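Local atomic coordinates of effector protein B, substrate of the Dot/Icm secretion system (Legionella drancourtii, PDB entry 4JVS), a protein that probably acts as a GTPase-activating protein delivered into host cells by the Dot/Icm secretion system, the present chain being its GAP domain. Residues G167-I170 with I171-L174. Residues are numbered along the deposited sequence; the frame is centred on the assembly and turned at random.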
ATOM      1  N   GLY A 167      -4.545   9.674  -8.507  1.00 35.97           N
ATOM      2  CA  GLY A 167      -3.443   9.654  -9.445  1.00 34.13           C
ATOM      3  C   GLY A 167      -2.891   8.254  -9.579  1.00 36.76           C
ATOM      4  O   GLY A 167      -2.521   7.831 -10.682  1.00 38.75           O
ATOM      5  N   GLN A 168      -2.837   7.538  -8.454  1.00 34.22           N
ATOM      6  CA  GLN A 168      -2.377   6.156  -8.430  1.00 33.36           C
ATOM      7  C   GLN A 168      -3.264   5.289  -9.311  1.00 34.46           C
ATOM      8  O   GLN A 168      -2.789   4.433 -10.055  1.00 34.86           O
ATOM      9  CB  GLN A 168      -2.401   5.619  -7.004  1.00 36.09           C
ATOM     10  CG  GLN A 168      -1.418   6.307  -6.061  1.00 37.35           C
ATOM     11  CD  GLN A 168      -1.286   5.592  -4.723  1.00 36.00           C
ATOM     12  OE1 GLN A 168      -2.273   5.383  -4.007  1.00 36.89           O
ATOM     13  NE2 GLN A 168      -0.064   5.209  -4.387  1.00 33.70           N
ATOM     14  N   ASN A 169      -4.561   5.533  -9.235  1.00 33.93           N
ATOM     15  CA  ASN A 169      -5.527   4.728  -9.947  1.00 32.21           C
ATOM     16  C   ASN A 169      -5.424   4.911 -11.464  1.00 34.22           C
ATOM     17  O   ASN A 169      -5.662   3.968 -12.221  1.00 35.33           O
ATOM     18  CB  ASN A 169      -6.927   5.048  -9.431  1.00 31.96           C
ATOM     19  CG  ASN A 169      -7.963   4.034  -9.861  1.00 35.24           C
ATOM     20  OD1 ASN A 169      -7.636   2.919 -10.267  1.00 35.38           O
ATOM     21  ND2 ASN A 169      -9.232   4.422  -9.774  1.00 35.16           N
ATOM     22  N   ILE A 170      -5.071   6.118 -11.902  1.00 31.59           N
ATOM     23  CA  ILE A 170      -4.860   6.383 -13.322  1.00 33.11           C
ATOM     24  C   ILE A 170      -3.762   5.454 -13.849  1.00 35.89           C
ATOM     25  O   ILE A 170      -3.910   4.796 -14.877  1.00 36.50           O
ATOM     26  CB  ILE A 170      -4.437   7.847 -13.570  1.00 35.55           C
ATOM     27  CG1 ILE A 170      -5.549   8.815 -13.159  1.00 39.19           C
ATOM     28  CG2 ILE A 170      -4.047   8.064 -15.027  1.00 34.00           C
ATOM     29  CD1 ILE A 170      -5.177  10.275 -13.341  1.00 37.58           C
ATOM     30  N   ILE A 171      -2.663   5.399 -13.113  1.00 36.21           N
ATOM     31  CA  ILE A 171      -1.544   4.540 -13.452  1.00 34.64           C
ATOM     32  C   ILE A 171      -1.950   3.077 -13.379  1.00 35.23           C
ATOM     33  O   ILE A 171      -1.547   2.287 -14.222  1.00 37.14           O
ATOM     34  CB  ILE A 171      -0.358   4.809 -12.504  1.00 34.49           C
ATOM     35  CG1 ILE A 171       0.090   6.271 -12.649  1.00 33.71           C
ATOM     36  CG2 ILE A 171       0.762   3.816 -12.758  1.00 31.41           C
ATOM     37  CD1 ILE A 171       1.356   6.625 -11.928  1.00 34.92           C
ATOM     38  N   LEU A 172      -2.767   2.734 -12.383  1.00 35.72           N
ATOM     39  CA  LEU A 172      -3.288   1.375 -12.206  1.00 36.61           C
ATOM     40  C   LEU A 172      -4.101   0.931 -13.417  1.00 41.23           C
ATOM     41  O   LEU A 172      -3.852  -0.132 -14.002  1.00 42.75           O
ATOM     42  CB  LEU A 172      -4.186   1.310 -10.967  1.00 35.40           C
ATOM     43  CG  LEU A 172      -4.357   0.005 -10.173  1.00 37.19           C
ATOM     44  CD1 LEU A 172      -5.633   0.031  -9.356  1.00 35.03           C
ATOM     45  CD2 LEU A 172      -4.321  -1.240 -11.025  1.00 40.93           C
ATOM     46  N   GLN A 173      -5.094   1.737 -13.777  1.00 40.47           N
ATOM     47  CA  GLN A 173      -5.976   1.376 -14.876  1.00 41.86           C
ATOM     48  C   GLN A 173      -5.202   1.251 -16.187  1.00 43.77           C
ATOM     49  O   GLN A 173      -5.488   0.359 -16.986  1.00 44.89           O
ATOM     50  CB  GLN A 173      -7.138   2.363 -14.997  1.00 40.42           C
ATOM     51  CG  GLN A 173      -7.992   2.456 -13.741  1.00 41.67           C
ATOM     52  CD  GLN A 173      -8.600   1.126 -13.327  1.00 40.85           C
ATOM     53  OE1 GLN A 173      -8.836   0.250 -14.161  1.00 45.32           O
ATOM     54  NE2 GLN A 173      -8.856   0.970 -12.031  1.00 36.33           N
ATOM     55  N   LEU A 174      -4.212   2.121 -16.392  1.00 41.15           N
ATOM     56  CA  LEU A 174      -3.370   2.043 -17.588  1.00 42.19           C
ATOM     57  C   LEU A 174      -2.529   0.761 -17.629  1.00 42.98           C
ATOM     58  O   LEU A 174      -2.422   0.122 -18.672  1.00 41.71           O
ATOM     59  CB  LEU A 174      -2.465   3.274 -17.715  1.00 40.39           C
ATOM     60  CG  LEU A 174      -3.158   4.625 -17.924  1.00 39.38           C
ATOM     61  CD1 LEU A 174      -2.128   5.734 -18.134  1.00 36.98           C
ATOM     62  CD2 LEU A 174      -4.159   4.574 -19.073  1.00 37.61           C
TER
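N169 and Q173 meet one turn apart because their torsions steer both amides to the same place. In N169 the amide carbon CG lies anti to the backbone N (chi1 -166°), which carries OD1 along the helix toward Q173; the Q173 chain, bent at chi2 (-58°), folds back to present NE2. NE2 donates to OD1 at 2.9 Å in a fairly straight bond. OD1 lies close to the plane of the Q173 amide, while NE2 is somewhat tilted from the plane of the N169 carbonyl; the two amide planes stand 77° apart, so the groups meet steeply crossed instead of lying flat against each other. Asparagine is short enough to keep its carbonyl beside the helix, and glutamine has the extra methylene needed to curl back to it. The same pair is joined through the main chain, Q173 N to N169 O at 2.8 Å, and L172 CD1 packs against N169 OD1 at 3.6 Å, a methyl beside the oxygen that accepts the Q173 amide.

On a different flank, I170 and L174 repeat the i to i+4 spacing with apolar groups. I170 CG2 and L174 CD1 make a loose contact at 4.3 Å, while L174 N binds I170 O at 3.1 Å. These branched side chains suit a buried surface: I170 packs on F34 and I38 of helix 34-45 and on F202 of helix 193-214, and I171 and L174 reach L63 of helix 60-80. Q168, besides V128, meets the chain of another protein, as do N169 and L172.

Helix 156-177 thus joins the helical LepB GAP N-terminal subdomain to its partner, with the Q168 side chain about 11 Å from the bound aluminum fluoride. The amide-amide bond pairs donor with acceptor without formal charge and should restrict rotation of both side chains.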